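Local coordinates for UDP-galactopyranose mutase (Deinococcus radiodurans, PDB 3HDQ), which probably interconverts UDP-galactopyranose and UDP-galactofuranose with a bound FAD cofactor, at residues L120-I124 with K174-G178; G178-Q183 with P298-T304; K182-L186 with Y335-R339; Y269-P273 with N342-Y346. One frame throughout, in Å; residues are numbered along the deposited sequence.

Contact 1. Residues L120-I124 with K174-G178. With GDU (galactose-uridine-5'-diphosphate), chain K.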
# COMPACT_ATOMS: atom_id res chain seq x y z
N LEU A 120 -23.67 -16.98 22.26
CA LEU A 120 -24.13 -18.27 21.78
C LEU A 120 -23.74 -18.47 20.32
O LEU A 120 -23.76 -17.52 19.56
CB LEU A 120 -25.66 -18.35 21.92
CG LEU A 120 -26.27 -19.02 23.15
CD1 LEU A 120 -25.29 -19.08 24.31
CD2 LEU A 120 -27.57 -18.32 23.55
N PRO A 121 -23.43 -19.71 19.93
CA PRO A 121 -23.06 -19.98 18.54
C PRO A 121 -24.17 -19.61 17.56
O PRO A 121 -25.34 -19.93 17.77
CB PRO A 121 -22.85 -21.50 18.52
CG PRO A 121 -22.63 -21.89 19.94
CD PRO A 121 -23.43 -20.94 20.75
N ILE A 122 -23.78 -18.91 16.50
CA ILE A 122 -24.60 -18.75 15.30
C ILE A 122 -23.66 -19.17 14.18
O ILE A 122 -22.50 -18.76 14.18
CB ILE A 122 -25.07 -17.29 15.12
CG1 ILE A 122 -25.92 -17.13 13.85
CG2 ILE A 122 -23.90 -16.32 15.08
CD1 ILE A 122 -27.38 -17.40 14.07
N PRO A 123 -24.11 -20.03 13.26
CA PRO A 123 -25.44 -20.65 13.07
C PRO A 123 -26.00 -21.29 14.34
O PRO A 123 -25.24 -21.81 15.16
CB PRO A 123 -25.17 -21.75 12.04
CG PRO A 123 -23.97 -21.36 11.34
CD PRO A 123 -23.12 -20.59 12.32
N ILE A 124 -27.32 -21.25 14.51
CA ILE A 124 -27.98 -21.96 15.60
C ILE A 124 -27.63 -23.44 15.53
O ILE A 124 -27.76 -24.05 14.46
CB ILE A 124 -29.52 -21.79 15.53
CG1 ILE A 124 -29.90 -20.31 15.71
CG2 ILE A 124 -30.21 -22.70 16.56
CD1 ILE A 124 -31.39 -20.04 15.65
N LYS A 174 -35.28 -14.26 18.16
CA LYS A 174 -34.08 -14.07 18.98
C LYS A 174 -32.78 -13.88 18.20
O LYS A 174 -31.91 -13.14 18.63
CB LYS A 174 -33.96 -15.18 20.03
CG LYS A 174 -34.54 -14.75 21.36
CD LYS A 174 -34.93 -15.90 22.25
CE LYS A 174 -35.62 -15.35 23.51
NZ LYS A 174 -36.66 -16.28 24.04
N PHE A 175 -32.67 -14.55 17.05
CA PHE A 175 -31.44 -14.52 16.26
C PHE A 175 -31.55 -13.79 14.91
O PHE A 175 -30.58 -13.21 14.44
CB PHE A 175 -30.91 -15.95 16.05
CG PHE A 175 -30.40 -16.61 17.31
CD1 PHE A 175 -31.28 -17.24 18.18
CD2 PHE A 175 -29.05 -16.59 17.62
CE1 PHE A 175 -30.81 -17.83 19.34
CE2 PHE A 175 -28.59 -17.18 18.79
CZ PHE A 175 -29.47 -17.79 19.65
N PHE A 176 -32.73 -13.83 14.28
CA PHE A 176 -32.87 -13.33 12.91
C PHE A 176 -33.66 -12.03 12.71
O PHE A 176 -33.19 -11.13 12.00
CB PHE A 176 -33.41 -14.41 11.98
CG PHE A 176 -32.42 -15.48 11.68
CD1 PHE A 176 -31.56 -15.35 10.61
CD2 PHE A 176 -32.31 -16.59 12.50
CE1 PHE A 176 -30.63 -16.32 10.34
CE2 PHE A 176 -31.38 -17.56 12.24
CZ PHE A 176 -30.54 -17.43 11.16
N ARG A 177 -34.85 -11.94 13.31
CA ARG A 177 -35.71 -10.79 13.06
C ARG A 177 -35.01 -9.46 13.34
O ARG A 177 -34.92 -8.61 12.45
CB ARG A 177 -37.01 -10.86 13.85
CG ARG A 177 -38.01 -9.77 13.44
CD ARG A 177 -39.32 -9.86 14.19
NE ARG A 177 -39.11 -9.87 15.63
CZ ARG A 177 -40.03 -9.50 16.52
NH1 ARG A 177 -41.23 -9.08 16.10
NH2 ARG A 177 -39.76 -9.53 17.82
N GLY A 178 -34.53 -9.29 14.56
CA GLY A 178 -33.87 -8.05 14.95
C GLY A 178 -32.63 -7.71 14.12
O GLY A 178 -32.42 -6.56 13.74
N1 GDU K . -28.48 -13.05 9.94
C2 GDU K . -28.99 -12.86 11.07
N3 GDU K . -28.61 -12.92 12.27
C4 GDU K . -27.32 -13.28 12.40
C5 GDU K . -26.55 -13.55 11.16
C6 GDU K . -27.17 -13.42 9.97
O2 GDU K . -30.34 -12.44 10.97
O4 GDU K . -26.79 -13.35 13.50
C1D GDU K . -29.18 -12.86 8.70
C2D GDU K . -29.30 -11.43 8.13
O2D GDU K . -30.45 -11.26 7.30
C3D GDU K . -28.01 -11.33 7.35
C4D GDU K . -28.05 -12.68 6.64
O4D GDU K . -28.60 -13.59 7.59
O3D GDU K . -28.03 -10.21 6.46
C5D GDU K . -26.78 -13.10 5.91
O5D GDU K . -25.80 -13.22 6.96
PA GDU K . -24.25 -12.94 6.72
O1A GDU K . -23.50 -13.46 7.90
O2A GDU K . -23.84 -13.67 5.52
O3A GDU K . -23.98 -11.37 6.66
PB GDU K . -22.76 -10.75 5.86
O1B GDU K . -22.98 -9.30 6.09
O2B GDU K . -22.74 -10.96 4.40
O3B GDU K . -21.33 -11.09 6.50
C1' GDU K . -19.98 -11.03 6.00
C2' GDU K . -19.68 -12.33 5.22
C3' GDU K . -20.13 -13.49 6.14
C4' GDU K . -19.17 -13.53 7.36
C5' GDU K . -19.13 -12.12 8.01
C6' GDU K . -17.99 -11.95 9.06
O2' GDU K . -20.30 -12.33 3.93
O3' GDU K . -20.12 -14.72 5.38
O4' GDU K . -17.86 -13.93 6.89
O5' GDU K . -19.10 -10.95 7.15
O6' GDU K . -18.46 -12.10 10.42

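Contact 2. Residues G178-Q183 with P298-T304. With GDU (galactose-uridine-5'-diphosphate), chain K.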
# COMPACT_ATOMS: atom_id res chain seq x y z
N GLY A 178 -34.53 -9.29 14.56
CA GLY A 178 -33.87 -8.05 14.95
C GLY A 178 -32.63 -7.71 14.12
O GLY A 178 -32.42 -6.56 13.74
N TYR A 179 -31.80 -8.72 13.85
CA TYR A 179 -30.56 -8.51 13.10
C TYR A 179 -30.88 -8.03 11.69
O TYR A 179 -30.33 -7.02 11.22
CB TYR A 179 -29.75 -9.81 13.03
CG TYR A 179 -28.37 -9.63 12.44
CD1 TYR A 179 -27.25 -9.57 13.26
CD2 TYR A 179 -28.19 -9.50 11.06
CE1 TYR A 179 -25.99 -9.39 12.73
CE2 TYR A 179 -26.93 -9.32 10.52
CZ TYR A 179 -25.83 -9.27 11.36
OH TYR A 179 -24.57 -9.10 10.86
N THR A 180 -31.77 -8.77 11.04
CA THR A 180 -32.23 -8.47 9.70
C THR A 180 -32.84 -7.07 9.59
O THR A 180 -32.45 -6.29 8.72
CB THR A 180 -33.21 -9.54 9.22
OG1 THR A 180 -32.60 -10.83 9.35
CG2 THR A 180 -33.58 -9.32 7.76
N ARG A 181 -33.77 -6.74 10.48
CA ARG A 181 -34.38 -5.41 10.48
C ARG A 181 -33.30 -4.35 10.55
O ARG A 181 -33.35 -3.35 9.82
CB ARG A 181 -35.36 -5.24 11.64
CG ARG A 181 -36.65 -6.06 11.51
CD ARG A 181 -37.62 -5.86 12.70
NE ARG A 181 -38.88 -6.55 12.45
CZ ARG A 181 -39.94 -6.51 13.27
NH1 ARG A 181 -39.88 -5.83 14.39
NH2 ARG A 181 -41.05 -7.17 12.94
N LYS A 182 -32.32 -4.58 11.43
CA LYS A 182 -31.25 -3.60 11.63
C LYS A 182 -30.31 -3.51 10.40
O LYS A 182 -30.00 -2.41 9.94
CB LYS A 182 -30.47 -3.93 12.91
CG LYS A 182 -29.52 -2.83 13.35
CD LYS A 182 -29.12 -2.99 14.83
CE LYS A 182 -28.34 -4.28 15.07
NZ LYS A 182 -27.93 -4.40 16.50
N GLN A 183 -29.91 -4.66 9.88
CA GLN A 183 -29.01 -4.73 8.72
C GLN A 183 -29.60 -4.16 7.42
O GLN A 183 -28.92 -3.43 6.70
CB GLN A 183 -28.55 -6.18 8.49
CG GLN A 183 -27.79 -6.42 7.18
CD GLN A 183 -26.49 -5.61 7.06
OE1 GLN A 183 -26.10 -4.90 7.99
NE2 GLN A 183 -25.83 -5.72 5.93
N PRO A 298 -27.97 -9.18 17.50
CA PRO A 298 -29.27 -9.17 16.83
C PRO A 298 -30.28 -8.25 17.50
O PRO A 298 -31.21 -7.80 16.83
CB PRO A 298 -29.76 -10.62 16.96
CG PRO A 298 -28.59 -11.40 17.44
CD PRO A 298 -27.71 -10.45 18.18
N ASN A 299 -30.09 -7.97 18.79
CA ASN A 299 -31.13 -7.35 19.62
C ASN A 299 -30.68 -6.14 20.43
O ASN A 299 -31.41 -5.68 21.29
CB ASN A 299 -31.71 -8.40 20.58
CG ASN A 299 -32.19 -9.64 19.87
OD1 ASN A 299 -32.79 -9.55 18.79
ND2 ASN A 299 -31.93 -10.81 20.45
N ASP A 300 -29.46 -5.65 20.18
CA ASP A 300 -28.89 -4.59 21.01
C ASP A 300 -28.02 -3.67 20.18
O ASP A 300 -27.38 -4.11 19.23
CB ASP A 300 -28.02 -5.19 22.12
CG ASP A 300 -28.83 -5.94 23.14
OD1 ASP A 300 -28.86 -7.18 23.08
OD2 ASP A 300 -29.46 -5.29 23.99
N TYR A 301 -27.97 -2.39 20.55
CA TYR A 301 -27.03 -1.45 19.96
C TYR A 301 -27.39 -1.09 18.52
O TYR A 301 -28.19 -1.78 17.88
CB TYR A 301 -25.61 -2.04 20.00
CG TYR A 301 -25.09 -2.29 21.39
CD1 TYR A 301 -24.90 -1.24 22.28
CD2 TYR A 301 -24.78 -3.58 21.83
CE1 TYR A 301 -24.43 -1.45 23.56
CE2 TYR A 301 -24.29 -3.80 23.12
CZ TYR A 301 -24.12 -2.73 23.97
OH TYR A 301 -23.65 -2.90 25.24
N ALA A 302 -26.80 -0.00 18.02
CA ALA A 302 -27.06 0.44 16.65
C ALA A 302 -26.22 -0.34 15.65
O ALA A 302 -26.58 -0.43 14.48
CB ALA A 302 -26.80 1.93 16.50
N TYR A 303 -25.11 -0.91 16.11
CA TYR A 303 -24.27 -1.74 15.24
C TYR A 303 -24.73 -3.19 15.17
O TYR A 303 -25.33 -3.72 16.10
CB TYR A 303 -22.79 -1.67 15.63
CG TYR A 303 -22.50 -1.71 17.12
CD1 TYR A 303 -22.38 -2.93 17.79
CD2 TYR A 303 -22.34 -0.53 17.85
CE1 TYR A 303 -22.11 -2.96 19.16
CE2 TYR A 303 -22.08 -0.56 19.21
CZ TYR A 303 -21.96 -1.77 19.86
OH TYR A 303 -21.70 -1.80 21.21
N THR A 304 -24.44 -3.83 14.04
CA THR A 304 -24.79 -5.22 13.84
C THR A 304 -23.76 -6.16 14.46
O THR A 304 -24.12 -7.21 14.96
CB THR A 304 -24.89 -5.55 12.34
OG1 THR A 304 -23.78 -4.97 11.65
CG2 THR A 304 -26.20 -5.01 11.75
N1 GDU K . -28.48 -13.05 9.94
C2 GDU K . -28.99 -12.86 11.07
N3 GDU K . -28.61 -12.92 12.27
C4 GDU K . -27.32 -13.28 12.40
C5 GDU K . -26.55 -13.55 11.16
C6 GDU K . -27.17 -13.42 9.97
O2 GDU K . -30.34 -12.44 10.97
O4 GDU K . -26.79 -13.35 13.50
C1D GDU K . -29.18 -12.86 8.70
C2D GDU K . -29.30 -11.43 8.13
O2D GDU K . -30.45 -11.26 7.30
C3D GDU K . -28.01 -11.33 7.35
C4D GDU K . -28.05 -12.68 6.64
O4D GDU K . -28.60 -13.59 7.59
O3D GDU K . -28.03 -10.21 6.46
C5D GDU K . -26.78 -13.10 5.91
O5D GDU K . -25.80 -13.22 6.96
PA GDU K . -24.25 -12.94 6.72
O1A GDU K . -23.50 -13.46 7.90
O2A GDU K . -23.84 -13.67 5.52
O3A GDU K . -23.98 -11.37 6.66
PB GDU K . -22.76 -10.75 5.86
O1B GDU K . -22.98 -9.30 6.09
O2B GDU K . -22.74 -10.96 4.40
O3B GDU K . -21.33 -11.09 6.50
C1' GDU K . -19.98 -11.03 6.00
C2' GDU K . -19.68 -12.33 5.22
C3' GDU K . -20.13 -13.49 6.14
C4' GDU K . -19.17 -13.53 7.36
C5' GDU K . -19.13 -12.12 8.01
C6' GDU K . -17.99 -11.95 9.06
O2' GDU K . -20.30 -12.33 3.93
O3' GDU K . -20.12 -14.72 5.38
O4' GDU K . -17.86 -13.93 6.89
O5' GDU K . -19.10 -10.95 7.15
O6' GDU K . -18.46 -12.10 10.42
O HOH W 1 -33.22 -10.73 16.54
O HOH W 2 -23.92 -5.91 8.98

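Contact 3. Residues K182-L186 with Y335-R339. With GDU (galactose-uridine-5'-diphosphate), chain K.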
# COMPACT_ATOMS: atom_id res chain seq x y z
N LYS A 182 -32.32 -4.58 11.43
CA LYS A 182 -31.25 -3.60 11.63
C LYS A 182 -30.31 -3.51 10.40
O LYS A 182 -30.00 -2.41 9.94
CB LYS A 182 -30.47 -3.93 12.91
CG LYS A 182 -29.52 -2.83 13.35
CD LYS A 182 -29.12 -2.99 14.83
CE LYS A 182 -28.34 -4.28 15.07
NZ LYS A 182 -27.93 -4.40 16.50
N GLN A 183 -29.91 -4.66 9.88
CA GLN A 183 -29.01 -4.73 8.72
C GLN A 183 -29.60 -4.16 7.42
O GLN A 183 -28.92 -3.43 6.70
CB GLN A 183 -28.55 -6.18 8.49
CG GLN A 183 -27.79 -6.42 7.18
CD GLN A 183 -26.49 -5.61 7.06
OE1 GLN A 183 -26.10 -4.90 7.99
NE2 GLN A 183 -25.83 -5.72 5.93
N TRP A 184 -30.85 -4.48 7.13
CA TRP A 184 -31.44 -4.10 5.83
C TRP A 184 -32.40 -2.92 5.89
O TRP A 184 -32.67 -2.28 4.87
CB TRP A 184 -32.16 -5.29 5.23
CG TRP A 184 -31.25 -6.43 5.02
CD1 TRP A 184 -31.03 -7.46 5.88
CD2 TRP A 184 -30.41 -6.65 3.89
NE1 TRP A 184 -30.11 -8.33 5.34
CE2 TRP A 184 -29.71 -7.85 4.12
CE3 TRP A 184 -30.18 -5.95 2.70
CZ2 TRP A 184 -28.80 -8.38 3.21
CZ3 TRP A 184 -29.27 -6.47 1.79
CH2 TRP A 184 -28.60 -7.67 2.05
N GLY A 185 -32.93 -2.64 7.07
CA GLY A 185 -33.97 -1.64 7.20
C GLY A 185 -35.27 -2.22 6.68
O GLY A 185 -36.21 -1.49 6.42
N LEU A 186 -35.30 -3.54 6.53
CA LEU A 186 -36.49 -4.28 6.13
C LEU A 186 -36.76 -5.43 7.12
O LEU A 186 -35.83 -5.99 7.70
CB LEU A 186 -36.30 -4.89 4.74
CG LEU A 186 -36.61 -4.14 3.43
CD1 LEU A 186 -37.57 -2.98 3.67
CD2 LEU A 186 -35.35 -3.66 2.73
N TYR A 335 -24.11 -4.05 -0.66
CA TYR A 335 -25.02 -5.19 -0.76
C TYR A 335 -26.16 -4.91 -1.73
O TYR A 335 -26.84 -3.89 -1.61
CB TYR A 335 -25.70 -5.45 0.59
CG TYR A 335 -24.81 -5.79 1.77
CD1 TYR A 335 -24.20 -4.79 2.51
CD2 TYR A 335 -24.63 -7.11 2.17
CE1 TYR A 335 -23.41 -5.10 3.60
CE2 TYR A 335 -23.84 -7.42 3.26
CZ TYR A 335 -23.24 -6.41 3.97
OH TYR A 335 -22.45 -6.72 5.05
N PRO A 336 -26.41 -5.83 -2.67
CA PRO A 336 -27.71 -5.77 -3.34
C PRO A 336 -28.78 -6.10 -2.30
O PRO A 336 -28.45 -6.70 -1.26
CB PRO A 336 -27.64 -6.91 -4.37
CG PRO A 336 -26.23 -7.40 -4.35
CD PRO A 336 -25.66 -7.04 -3.02
N VAL A 337 -30.03 -5.74 -2.56
CA VAL A 337 -31.12 -5.97 -1.63
C VAL A 337 -32.15 -6.96 -2.22
O VAL A 337 -33.17 -6.54 -2.76
CB VAL A 337 -31.81 -4.64 -1.26
CG1 VAL A 337 -32.90 -4.85 -0.21
CG2 VAL A 337 -30.77 -3.63 -0.78
N PRO A 338 -31.88 -8.27 -2.10
CA PRO A 338 -32.73 -9.26 -2.77
C PRO A 338 -34.18 -9.25 -2.25
O PRO A 338 -34.44 -9.60 -1.10
CB PRO A 338 -32.03 -10.59 -2.45
CG PRO A 338 -30.64 -10.20 -2.04
CD PRO A 338 -30.81 -8.91 -1.33
N ARG A 339 -35.11 -8.81 -3.10
CA ARG A 339 -36.54 -8.85 -2.85
C ARG A 339 -37.20 -8.56 -4.19
O ARG A 339 -36.58 -7.95 -5.07
CB ARG A 339 -36.97 -7.82 -1.80
CG ARG A 339 -36.60 -6.40 -2.15
CD ARG A 339 -36.74 -5.49 -0.95
NE ARG A 339 -38.09 -5.48 -0.38
CZ ARG A 339 -38.84 -4.38 -0.28
NH1 ARG A 339 -38.36 -3.23 -0.73
NH2 ARG A 339 -40.05 -4.43 0.25
N1 GDU K . -28.48 -13.05 9.94
C2 GDU K . -28.99 -12.86 11.07
N3 GDU K . -28.61 -12.92 12.27
C4 GDU K . -27.32 -13.28 12.40
C5 GDU K . -26.55 -13.55 11.16
C6 GDU K . -27.17 -13.42 9.97
O2 GDU K . -30.34 -12.44 10.97
O4 GDU K . -26.79 -13.35 13.50
C1D GDU K . -29.18 -12.86 8.70
C2D GDU K . -29.30 -11.43 8.13
O2D GDU K . -30.45 -11.26 7.30
C3D GDU K . -28.01 -11.33 7.35
C4D GDU K . -28.05 -12.68 6.64
O4D GDU K . -28.60 -13.59 7.59
O3D GDU K . -28.03 -10.21 6.46
C5D GDU K . -26.78 -13.10 5.91
O5D GDU K . -25.80 -13.22 6.96
PA GDU K . -24.25 -12.94 6.72
O1A GDU K . -23.50 -13.46 7.90
O2A GDU K . -23.84 -13.67 5.52
O3A GDU K . -23.98 -11.37 6.66
PB GDU K . -22.76 -10.75 5.86
O1B GDU K . -22.98 -9.30 6.09
O2B GDU K . -22.74 -10.96 4.40
O3B GDU K . -21.33 -11.09 6.50
C1' GDU K . -19.98 -11.03 6.00
C2' GDU K . -19.68 -12.33 5.22
C3' GDU K . -20.13 -13.49 6.14
C4' GDU K . -19.17 -13.53 7.36
C5' GDU K . -19.13 -12.12 8.01
C6' GDU K . -17.99 -11.95 9.06
O2' GDU K . -20.30 -12.33 3.93
O3' GDU K . -20.12 -14.72 5.38
O4' GDU K . -17.86 -13.93 6.89
O5' GDU K . -19.10 -10.95 7.15
O6' GDU K . -18.46 -12.10 10.42

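Contact 4. Residues Y269-P273 with N342-Y346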
# COMPACT_ATOMS: atom_id res chain seq x y z
N TYR A 269 -33.75 4.09 -15.01
CA TYR A 269 -34.98 3.46 -14.54
C TYR A 269 -35.21 3.74 -13.06
O TYR A 269 -36.04 3.09 -12.44
CB TYR A 269 -34.98 1.95 -14.76
CG TYR A 269 -34.87 1.48 -16.20
CD1 TYR A 269 -35.85 1.77 -17.13
CD2 TYR A 269 -33.79 0.71 -16.61
CE1 TYR A 269 -35.75 1.33 -18.44
CE2 TYR A 269 -33.68 0.26 -17.92
CZ TYR A 269 -34.66 0.58 -18.83
OH TYR A 269 -34.55 0.14 -20.13
N GLY A 270 -34.49 4.70 -12.50
CA GLY A 270 -34.57 4.98 -11.08
C GLY A 270 -33.46 4.28 -10.30
O GLY A 270 -32.72 3.46 -10.85
N LYS A 271 -33.36 4.59 -9.01
CA LYS A 271 -32.27 4.06 -8.19
C LYS A 271 -32.47 2.59 -7.83
O LYS A 271 -33.50 2.22 -7.27
CB LYS A 271 -32.10 4.90 -6.92
CG LYS A 271 -30.91 4.48 -6.06
CD LYS A 271 -29.58 4.80 -6.75
CE LYS A 271 -28.38 4.31 -5.93
NZ LYS A 271 -28.18 2.83 -6.04
N LEU A 272 -31.49 1.74 -8.17
CA LEU A 272 -31.45 0.36 -7.71
C LEU A 272 -30.96 0.38 -6.26
O LEU A 272 -29.91 0.95 -5.98
CB LEU A 272 -30.45 -0.44 -8.54
CG LEU A 272 -30.90 -1.77 -9.15
CD1 LEU A 272 -29.70 -2.68 -9.38
CD2 LEU A 272 -31.98 -2.46 -8.31
N PRO A 273 -31.72 -0.20 -5.33
CA PRO A 273 -31.29 -0.13 -3.92
C PRO A 273 -30.05 -0.98 -3.62
O PRO A 273 -30.04 -2.19 -3.87
CB PRO A 273 -32.50 -0.68 -3.15
CG PRO A 273 -33.66 -0.59 -4.11
CD PRO A 273 -33.05 -0.82 -5.47
N ASN A 342 -36.93 -5.24 -6.13
CA ASN A 342 -35.59 -4.93 -6.62
C ASN A 342 -35.13 -5.84 -7.77
O ASN A 342 -34.47 -5.38 -8.69
CB ASN A 342 -34.57 -4.90 -5.48
CG ASN A 342 -34.85 -3.80 -4.48
OD1 ASN A 342 -35.54 -2.82 -4.79
ND2 ASN A 342 -34.30 -3.94 -3.27
N ALA A 343 -35.49 -7.12 -7.73
CA ALA A 343 -35.17 -8.04 -8.82
C ALA A 343 -35.87 -7.58 -10.09
O ALA A 343 -35.38 -7.78 -11.21
CB ALA A 343 -35.59 -9.46 -8.47
N GLU A 344 -37.03 -6.97 -9.89
CA GLU A 344 -37.83 -6.36 -10.93
C GLU A 344 -37.02 -5.29 -11.63
O GLU A 344 -36.79 -5.34 -12.83
CB GLU A 344 -39.07 -5.74 -10.27
CG GLU A 344 -39.98 -4.92 -11.17
CD GLU A 344 -40.93 -5.78 -11.98
OE1 GLU A 344 -40.59 -6.95 -12.25
OE2 GLU A 344 -42.03 -5.29 -12.33
N LEU A 345 -36.60 -4.30 -10.85
CA LEU A 345 -35.79 -3.20 -11.35
C LEU A 345 -34.48 -3.69 -12.00
O LEU A 345 -34.11 -3.21 -13.08
CB LEU A 345 -35.47 -2.25 -10.21
CG LEU A 345 -35.57 -0.76 -10.49
CD1 LEU A 345 -34.54 -0.03 -9.68
CD2 LEU A 345 -35.40 -0.47 -11.98
N TYR A 346 -33.79 -4.64 -11.37
CA TYR A 346 -32.55 -5.14 -11.93
C TYR A 346 -32.74 -5.77 -13.31
O TYR A 346 -31.93 -5.58 -14.20
CB TYR A 346 -31.83 -6.15 -11.02
CG TYR A 346 -30.66 -6.79 -11.74
CD1 TYR A 346 -29.54 -6.03 -12.09
CD2 TYR A 346 -30.69 -8.12 -12.11
CE1 TYR A 346 -28.47 -6.61 -12.77
CE2 TYR A 346 -29.62 -8.70 -12.79
CZ TYR A 346 -28.52 -7.94 -13.12
OH TYR A 346 -27.47 -8.52 -13.79

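Contact 1. Residues L120-I124 with K174-G178
The uridine end of the substrate pocket is built here, where residues 120-124, on strand 118-122, face the long helix 159-184. Phe175 O accepts a hydrogen bond from GDU N3 at 2.9 Å, so the uracil is read by a helix carbonyl. That carbonyl lies in a wider, pi-type turn spanning 174-177. Phe176 approaches the same base, its CD1 3.2 Å from GDU O2, and from the strand side Ile122 CG1 comes within 3.9 Å of GDU O4.

Strand 118-122 is an outermost strand of the six-stranded mixed sheet, and its segment crosses that of the helix at -59° with axes 11.4 Å apart. This gap is filled by apolar side chains, with no hydrogen bond between the segments. The Phe175 ring is the main filler: Ile124 CG1 makes a CH-pi contact over its face, 4.2 Å from the centroid, while Leu120 CD2 meets its edge, 4.4 Å from Phe175 CZ. Ile122 CD1 touches both aromatic residues, 4.0 Å from Phe175 CD2 and 4.3 Å from Phe176 CZ. The peptide bond before Pro123 is cis, and beyond it Ile124 CD1 packs 3.8 Å from Phe175 CD1.

Contact 2. Residues G178-Q183 with P298-T304
Helix 159-184 meets the loop between strands 294-296 and 305-308 of the mixed sheet, beside the uridine pocket. Two hydrogen bonds join the segments directly, both from Lys182, whose ammonium is ringed by loop carbonyls: Lys182 NZ donates to Tyr303 O at 2.7 Å and to Tyr301 O at 3.0 Å, and it also bonds the O of Tyr297, just before Pro298.

Close backbone packing brings Gly178 CA to 3.3 Å from Pro298 O in a CA-H...O contact; a CB at Gly178 would clash with that oxygen. Apolar contact follows, with Tyr179 CB 4.0 Å from Pro298 CB. The Tyr179 ring is sandwiched between Thr304 CG2 on one face and the uracil on the other, Tyr179 CG lying 3.3 Å from GDU N3. On the ligand side Thr180 OG1 accepts a hydrogen bond from GDU O2D at 3.0 Å.

Asn299 ND2 bonds Lys174 O one turn back on the helix. Water extends the polar contacts: one molecule donates to Gln183 OE1 at 2.6 Å and lies 2.8 Å from Thr304 OG1.

Contact 3. Residues K182-L186 with Y335-R339
At the C-terminal end of helix 159-184, the chain packs against the end of strand 320-336 and the loop after it, and both sides supply residues that bind the substrate. Gly185, with positive phi, is the first residue to leave the helix.

The m rotamer of Trp184 (chi2 93°) puts its indole between GDU and the 335-339 backbone. NE1 of Trp184 donates to GDU O3D at 3.0 Å, while the six-membered ring reaches the strand end, Trp184 CZ3 lying 3.2 Å from Pro336 O, near the ring plane. Tyr335, also m, extends its phenol so that Tyr335 OH donates to GDU O1B at 2.8 Å; FAD touches this residue too. Gln183 combines t and p to fold its amide over the Tyr335 ring face, with Gln183 NE2 3.3 Å from Tyr335 CZ.

Farther along, Leu186 CD2 packs 4.0 Å from Val337 CG1. Arg339, the N-cap residue of helix 340-355, bonds Glu190 O through NE, and its p chi1 helps place the guanidinium face against Leu186, whose CG is 4.3 Å from Arg339 NE.

Contact 4. Residues Y269-P273 with N342-Y346
Three residues, Leu345, Leu272 and Asn342, account for most of the surface buried where helix 340-355 packs on the loop leading from helix 261-264 into strand 274-284, an outermost strand of the mixed sheet. There is no hydrogen bond between the two segments.

Leu345 loses the most, 97 Å². Its side chain points into the curve of the loop and meets backbone as much as side chain: Leu345 CD1 lies 3.5 Å from Lys271 O and 3.7 Å from Leu272 CA, while Leu345 CD2 is 3.7 Å from Tyr269 CB. Gly270 has a positive phi of 96°, and its backbone angles would jam a CB against the preceding carbonyl O, a conformation suited to glycine.

Leu272 buries 71 Å² and reaches across to the helix, its CD2 3.8 Å from Leu345 CD1 and its CD1 4.3 Å from Tyr346 CD1. It also touches Val261 and Tyr368, so it joins helix 340-355 to helix 261-264 and to the loop holding Tyr368.

Asn342, with 52 Å² covered, lies within the first turn of the helix. Its amide nitrogen ND2 bonds Val337 O in the chain leading into that helix, while the amide oxygen abuts the proline ring, Asn342 OD1 lying 3.0 Å from Pro273 CG.

In the fold
Contacts 1, 2 and 3 follow one another along helix 159-184 and all touch GDU, so one helix carries successive parts of the substrate site: contacts 1 and 2 share Gly178 and have centres about 11 Å apart, whereas contacts 2 and 3 share Lys182 and Gln183, centres about 12 Å apart. Asn299 ND2 of contact 2 reaches Lys174 O of contact 1 at 3.0 Å. From contact 1 to contact 3, about 17 Å between centres, the ligand runs from uracil to diphosphate, where Tyr335 also meets FAD. Contact 4 adjoins contact 3, farther from GDU, centres about 13 Å apart, joined by Val337 O and Asn342 ND2 at 2.9 Å; the Asn342 side chain remains about 13 Å from GDU.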